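Local coordinates for protein CD1-2 antigen (Gallus gallus, PDB 3DBX) that probably presents lipid antigens to T cells, as other members of the MHC class I-like CD1 family do, at residues L185-P190 and S213-P218; I219-L224 and Y249-T254. All coordinates share one frame; numbering follows the deposited sequence.

Contact 1 (L185-P190 and S213-P218); sequences LERRVP and SFYPRP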
loop_
_atom_site.group_PDB
_atom_site.type_symbol
_atom_site.label_atom_id
_atom_site.label_comp_id
_atom_site.label_asym_id
_atom_site.label_seq_id
_atom_site.Cartn_x
_atom_site.Cartn_y
_atom_site.Cartn_z
ATOM N N LEU A 185 4.070 -12.026 11.484
ATOM C CA LEU A 185 4.754 -12.497 10.270
ATOM C C LEU A 185 4.421 -13.935 9.844
ATOM O O LEU A 185 4.490 -14.245 8.640
ATOM C CB LEU A 185 6.266 -12.313 10.400
ATOM C CG LEU A 185 6.719 -10.905 10.823
ATOM C CD1 LEU A 185 8.162 -10.918 11.299
ATOM C CD2 LEU A 185 6.520 -9.910 9.676
ATOM N N GLU A 186 4.072 -14.828 10.788
ATOM C CA GLU A 186 3.635 -16.177 10.385
ATOM C C GLU A 186 2.137 -16.490 10.547
ATOM O O GLU A 186 1.756 -17.651 10.550
ATOM C CB GLU A 186 4.489 -17.273 11.045
ATOM C CG GLU A 186 5.962 -17.198 10.679
ATOM C CD GLU A 186 6.813 -18.218 11.413
ATOM O OE1 GLU A 186 6.270 -19.155 12.081
ATOM O OE2 GLU A 186 8.060 -18.087 11.298
ATOM N N ARG A 187 1.308 -15.461 10.676
ATOM C CA ARG A 187 -0.125 -15.613 10.781
ATOM C C ARG A 187 -0.593 -16.105 9.409
ATOM O O ARG A 187 -0.027 -15.711 8.378
ATOM C CB ARG A 187 -0.790 -14.266 11.140
ATOM C CG ARG A 187 -2.345 -14.308 11.193
ATOM C CD ARG A 187 -2.968 -12.952 11.668
ATOM N NE ARG A 187 -2.422 -11.845 10.873
ATOM C CZ ARG A 187 -3.094 -11.134 9.962
ATOM N NH1 ARG A 187 -4.380 -11.331 9.737
ATOM N NH2 ARG A 187 -2.462 -10.171 9.323
ATOM N N ARG A 188 -1.584 -16.997 9.408
ATOM C CA ARG A 188 -2.180 -17.540 8.167
ATOM C C ARG A 188 -3.671 -17.573 8.397
ATOM O O ARG A 188 -4.137 -18.177 9.378
ATOM C CB ARG A 188 -1.635 -18.962 7.870
ATOM C CG ARG A 188 -0.104 -18.968 7.783
ATOM C CD ARG A 188 0.529 -20.303 7.509
ATOM N NE ARG A 188 0.537 -21.172 8.698
ATOM C CZ ARG A 188 1.581 -21.887 9.130
ATOM N NH1 ARG A 188 2.757 -21.835 8.492
ATOM N NH2 ARG A 188 1.449 -22.647 10.216
ATOM N N VAL A 189 -4.424 -16.904 7.518
ATOM C CA VAL A 189 -5.885 -16.914 7.580
ATOM C C VAL A 189 -6.394 -17.294 6.184
ATOM O O VAL A 189 -6.113 -16.578 5.227
ATOM C CB VAL A 189 -6.445 -15.500 7.881
ATOM C CG1 VAL A 189 -7.912 -15.579 7.910
ATOM C CG2 VAL A 189 -5.918 -14.981 9.246
ATOM N N PRO A 190 -7.031 -18.479 6.036
ATOM C CA PRO A 190 -7.484 -18.882 4.683
ATOM C C PRO A 190 -8.613 -18.014 4.100
ATOM O O PRO A 190 -9.419 -17.455 4.873
ATOM C CB PRO A 190 -7.917 -20.345 4.860
ATOM C CG PRO A 190 -7.195 -20.809 6.107
ATOM C CD PRO A 190 -7.204 -19.551 7.011
ATOM N N SER A 213 -10.969 -12.198 3.176
ATOM C CA SER A 213 -10.538 -12.671 4.512
ATOM C C SER A 213 -9.171 -13.270 4.619
ATOM O O SER A 213 -8.824 -13.790 5.700
ATOM C CB SER A 213 -11.565 -13.632 5.144
ATOM O OG SER A 213 -12.775 -12.934 5.399
ATOM N N PHE A 214 -8.361 -13.186 3.558
ATOM C CA PHE A 214 -7.138 -13.992 3.538
ATOM C C PHE A 214 -5.839 -13.283 3.918
ATOM O O PHE A 214 -5.651 -12.097 3.670
ATOM C CB PHE A 214 -6.960 -14.689 2.187
ATOM C CG PHE A 214 -6.869 -13.741 1.015
ATOM C CD1 PHE A 214 -8.007 -13.364 0.339
ATOM C CD2 PHE A 214 -5.634 -13.299 0.561
ATOM C CE1 PHE A 214 -7.923 -12.516 -0.805
ATOM C CE2 PHE A 214 -5.525 -12.445 -0.518
ATOM C CZ PHE A 214 -6.682 -12.032 -1.200
ATOM N N TYR A 215 -4.930 -14.043 4.512
ATOM C CA TYR A 215 -3.611 -13.494 4.800
ATOM C C TYR A 215 -2.647 -14.683 4.767
ATOM O O TYR A 215 -2.967 -15.735 5.302
ATOM C CB TYR A 215 -3.601 -12.786 6.182
ATOM C CG TYR A 215 -2.253 -12.146 6.460
ATOM C CD1 TYR A 215 -1.282 -12.808 7.198
ATOM C CD2 TYR A 215 -1.936 -10.903 5.916
ATOM C CE1 TYR A 215 -0.020 -12.240 7.412
ATOM C CE2 TYR A 215 -0.679 -10.317 6.128
ATOM C CZ TYR A 215 0.269 -10.989 6.875
ATOM O OH TYR A 215 1.499 -10.391 7.080
ATOM N N PRO A 216 -1.449 -14.525 4.181
ATOM C CA PRO A 216 -0.809 -13.358 3.581
ATOM C C PRO A 216 -1.389 -12.954 2.206
ATOM O O PRO A 216 -2.312 -13.589 1.711
ATOM C CB PRO A 216 0.673 -13.774 3.504
ATOM C CG PRO A 216 0.658 -15.281 3.450
ATOM C CD PRO A 216 -0.545 -15.691 4.263
ATOM N N ARG A 217 -0.826 -11.908 1.612
ATOM C CA ARG A 217 -1.358 -11.286 0.406
ATOM C C ARG A 217 -1.324 -12.117 -0.879
ATOM O O ARG A 217 -2.244 -11.974 -1.712
ATOM C CB ARG A 217 -0.585 -9.980 0.151
ATOM C CG ARG A 217 -1.254 -8.992 -0.857
ATOM C CD ARG A 217 -0.321 -7.799 -1.057
ATOM N NE ARG A 217 -0.972 -6.651 -1.709
ATOM C CZ ARG A 217 -1.053 -6.460 -3.028
ATOM N NH1 ARG A 217 -0.575 -7.373 -3.871
ATOM N NH2 ARG A 217 -1.645 -5.364 -3.513
ATOM N N PRO A 218 -0.207 -12.853 -1.150
ATOM C CA PRO A 218 -0.152 -13.568 -2.438
ATOM C C PRO A 218 -1.274 -14.589 -2.567
ATOM O O PRO A 218 -1.616 -15.248 -1.587
ATOM C CB PRO A 218 1.194 -14.285 -2.366
ATOM C CG PRO A 218 2.017 -13.404 -1.467
ATOM C CD PRO A 218 1.064 -13.000 -0.412
#
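Two backbone hydrogen bonds join the linker 185-190 to segment 213-218. V189 N donates to Y215 O, and Y215 N donates to V189 O, both 2.9 Å long. Both bonds are nearly straight, and each donor lies in the carbonyl plane on a lone pair. Together they make V189 and Y215 a single antiparallel bridge of the hydrogen-bonded kind. Each acceptor also takes a CA-H...O contact: R188 CA lies 3.5 Å from Y215 O, and F214 CA lies 3.3 Å from V189 O.

The main side-chain contact is a cation-pi stack. The R187 guanidinium lies almost flat on the Y215 ring, with the planes 15° apart and R187 CZ 3.9 Å from the ring centroid. R187 NH2 sits over the ring centre. The R187 chain is extended through chi2 and bends at chi3 (51°), which brings its end over the ring. NH2 also hydrogen-bonds L247 O, so the group is held from a second direction. P216 CB covers the opposite ring face; P216 follows a cis peptide bond.

Apolar packing is lighter: V189 CB lies 4.3 Å from Y215 CB. Separately, the V189 CG1 methyl makes a tight van der Waals contact with the carbonyl oxygen S213 O, at 3.0 Å.

The contact lies where the MHC-like and immunoglobulin domains meet. Segment 185-190 leaves helix 182-185 and leads into strand 192-200, while 213-218 takes in the end of strand 204-214 and the turn after it. Y215 packs on V38 of strand 38-43, and its OH hydrogen-bonds D37. S213 and F214 both face Y249 of strand 249-257, a G1 beta bulge.

Contact 2 (I219-L224 and Y249-T254); sequences IAVTWL and YQLRST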
loop_
_atom_site.group_PDB
_atom_site.type_symbol
_atom_site.label_atom_id
_atom_site.label_comp_id
_atom_site.label_asym_id
_atom_site.label_seq_id
_atom_site.Cartn_x
_atom_site.Cartn_y
_atom_site.Cartn_z
ATOM N N ILE A 219 -1.868 -14.685 -3.752
ATOM C CA ILE A 219 -2.999 -15.607 -3.992
ATOM C C ILE A 219 -3.160 -15.762 -5.498
ATOM O O ILE A 219 -2.730 -14.879 -6.277
ATOM C CB ILE A 219 -4.318 -15.046 -3.341
ATOM C CG1 ILE A 219 -5.408 -16.131 -3.198
ATOM C CG2 ILE A 219 -4.823 -13.803 -4.083
ATOM C CD1 ILE A 219 -6.629 -15.617 -2.453
ATOM N N ALA A 220 -3.718 -16.894 -5.932
ATOM C CA ALA A 220 -4.027 -17.022 -7.337
ATOM C C ALA A 220 -5.443 -17.559 -7.482
ATOM O O ALA A 220 -5.796 -18.577 -6.889
ATOM C CB ALA A 220 -3.044 -17.884 -8.054
ATOM N N VAL A 221 -6.232 -16.848 -8.270
ATOM C CA VAL A 221 -7.643 -17.152 -8.480
ATOM C C VAL A 221 -7.813 -17.395 -9.971
ATOM O O VAL A 221 -7.476 -16.512 -10.789
ATOM C CB VAL A 221 -8.513 -15.977 -8.083
ATOM C CG1 VAL A 221 -9.986 -16.304 -8.355
ATOM C CG2 VAL A 221 -8.287 -15.607 -6.597
ATOM N N THR A 222 -8.282 -18.594 -10.332
ATOM C CA THR A 222 -8.496 -18.923 -11.729
ATOM C C THR A 222 -9.936 -19.405 -11.944
ATOM O O THR A 222 -10.620 -19.803 -11.000
ATOM C CB THR A 222 -7.469 -19.955 -12.272
ATOM O OG1 THR A 222 -7.549 -21.167 -11.514
ATOM C CG2 THR A 222 -6.011 -19.403 -12.165
ATOM N N TRP A 223 -10.383 -19.316 -13.192
ATOM C CA TRP A 223 -11.680 -19.818 -13.581
ATOM C C TRP A 223 -11.473 -21.121 -14.256
ATOM O O TRP A 223 -10.500 -21.287 -14.974
ATOM C CB TRP A 223 -12.349 -18.828 -14.516
ATOM C CG TRP A 223 -12.900 -17.663 -13.737
ATOM C CD1 TRP A 223 -12.281 -16.452 -13.492
ATOM C CD2 TRP A 223 -14.162 -17.614 -13.078
ATOM N NE1 TRP A 223 -13.099 -15.668 -12.716
ATOM C CE2 TRP A 223 -14.262 -16.353 -12.459
ATOM C CE3 TRP A 223 -15.229 -18.522 -12.952
ATOM C CZ2 TRP A 223 -15.373 -15.982 -11.719
ATOM C CZ3 TRP A 223 -16.339 -18.139 -12.214
ATOM C CH2 TRP A 223 -16.394 -16.905 -11.600
ATOM N N LEU A 224 -12.375 -22.062 -14.017
ATOM C CA LEU A 224 -12.350 -23.337 -14.730
ATOM C C LEU A 224 -13.616 -23.447 -15.584
ATOM O O LEU A 224 -14.711 -23.107 -15.115
ATOM C CB LEU A 224 -12.244 -24.516 -13.760
ATOM C CG LEU A 224 -11.093 -24.565 -12.738
ATOM C CD1 LEU A 224 -11.489 -25.482 -11.595
ATOM C CD2 LEU A 224 -9.829 -25.036 -13.363
ATOM N N TYR A 249 -6.945 -9.463 3.223
ATOM C CA TYR A 249 -7.089 -8.906 1.872
ATOM C C TYR A 249 -8.331 -9.478 1.183
ATOM O O TYR A 249 -8.894 -10.435 1.659
ATOM C CB TYR A 249 -5.834 -9.207 1.035
ATOM C CG TYR A 249 -4.576 -8.521 1.556
ATOM C CD1 TYR A 249 -4.260 -7.218 1.163
ATOM C CD2 TYR A 249 -3.728 -9.177 2.454
ATOM C CE1 TYR A 249 -3.124 -6.595 1.628
ATOM C CE2 TYR A 249 -2.573 -8.547 2.946
ATOM C CZ TYR A 249 -2.293 -7.259 2.531
ATOM O OH TYR A 249 -1.173 -6.608 2.960
ATOM N N GLN A 250 -8.728 -8.867 0.058
ATOM C CA GLN A 250 -9.891 -9.235 -0.717
ATOM C C GLN A 250 -9.556 -9.025 -2.212
ATOM O O GLN A 250 -8.820 -8.135 -2.546
ATOM C CB GLN A 250 -10.967 -8.194 -0.445
ATOM C CG GLN A 250 -12.078 -8.718 0.307
ATOM C CD GLN A 250 -13.151 -7.704 0.512
ATOM O OE1 GLN A 250 -13.204 -7.029 1.550
ATOM N NE2 GLN A 250 -14.042 -7.615 -0.448
ATOM N N LEU A 251 -10.170 -9.792 -3.095
ATOM C CA LEU A 251 -9.882 -9.726 -4.538
ATOM C C LEU A 251 -11.194 -10.148 -5.193
ATOM O O LEU A 251 -11.946 -10.955 -4.617
ATOM C CB LEU A 251 -8.791 -10.789 -4.894
ATOM C CG LEU A 251 -8.197 -10.911 -6.292
ATOM C CD1 LEU A 251 -6.911 -11.708 -6.158
ATOM C CD2 LEU A 251 -9.124 -11.684 -7.174
ATOM N N ARG A 252 -11.453 -9.628 -6.387
ATOM C CA ARG A 252 -12.586 -10.039 -7.210
ATOM C C ARG A 252 -12.004 -10.485 -8.562
ATOM O O ARG A 252 -11.194 -9.743 -9.148
ATOM C CB ARG A 252 -13.448 -8.799 -7.441
ATOM C CG ARG A 252 -14.943 -8.885 -7.110
ATOM C CD ARG A 252 -15.572 -7.439 -7.280
ATOM N NE ARG A 252 -16.736 -7.410 -8.184
ATOM C CZ ARG A 252 -16.695 -7.124 -9.493
ATOM N NH1 ARG A 252 -15.539 -6.850 -10.099
ATOM N NH2 ARG A 252 -17.819 -7.112 -10.200
ATOM N N SER A 253 -12.391 -11.668 -9.056
ATOM C CA SER A 253 -12.032 -12.081 -10.419
ATOM C C SER A 253 -13.316 -12.211 -11.223
ATOM O O SER A 253 -14.323 -12.586 -10.656
ATOM C CB SER A 253 -11.287 -13.416 -10.421
ATOM O OG SER A 253 -10.932 -13.750 -11.770
ATOM N N THR A 254 -13.304 -11.864 -12.516
ATOM C CA THR A 254 -14.535 -11.962 -13.294
ATOM C C THR A 254 -14.275 -12.587 -14.635
ATOM O O THR A 254 -13.164 -12.428 -15.193
ATOM C CB THR A 254 -15.243 -10.582 -13.537
ATOM O OG1 THR A 254 -14.464 -9.766 -14.407
ATOM C CG2 THR A 254 -15.538 -9.820 -12.232
#
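The two sheets of the C1-set immunoglobulin sandwich face each other here. Strand 220-224 belongs to one sheet and strand 249-254 to the other. Their axes approach to 7.9 Å and run in nearly the same direction, 24° apart. No backbone hydrogen bond joins them, so side chains carry the contact.

I219, V221 and W223 point inward from one segment, and L251 and S253 from the other. L251 has CG anti to its backbone N. L251 CD1 meets I219 CG2 at 3.6 Å, where the side chains cross obliquely. Both L251 methyls come up to V221 CG2, tip to tip, with L251 CD2 at 4.1 Å. The other V221 methyl, CG1, rests on S253 CB at 3.8 Å.

The polar contact is at the indole edge. W223 NE1 gives a weak, bent hydrogen bond to S253 OG, 3.0 Å long with an angle of 132° at the hydrogen. S253 OG is anti to its backbone N (chi1 -178°), which puts it beside the indole N-H. It also has a weak hydrogen bond with S237 O, so this buried hydroxyl bridges the tryptophan and strand 236-243.

W223 also packs on C209, and V221 on C267, the two halves of the disulfide. A tryptophan packed against the intersheet disulfide is characteristic of the immunoglobulin-fold core.

How the contacts relate
From the N terminus, the chain runs through the MHC-like domain to 185-190. It then forms strands 192-200 and 204-214 before contact 1 closes that loop at 213-218. Contact 2 opens immediately afterwards at 219-224. The chain passes through strand 236-243 and returns at 249-254 to close the second loop. The loops are therefore in series and do not cross. The contact centres lie about 15 Å apart, with F214 joining them: F214 O probably accepts a hydrogen bond from Y249 N, and its ring touches I219 CD1. Contact 1 ties the interdomain linker to the immunoglobulin domain, while contact 2 joins that domain's two sheets.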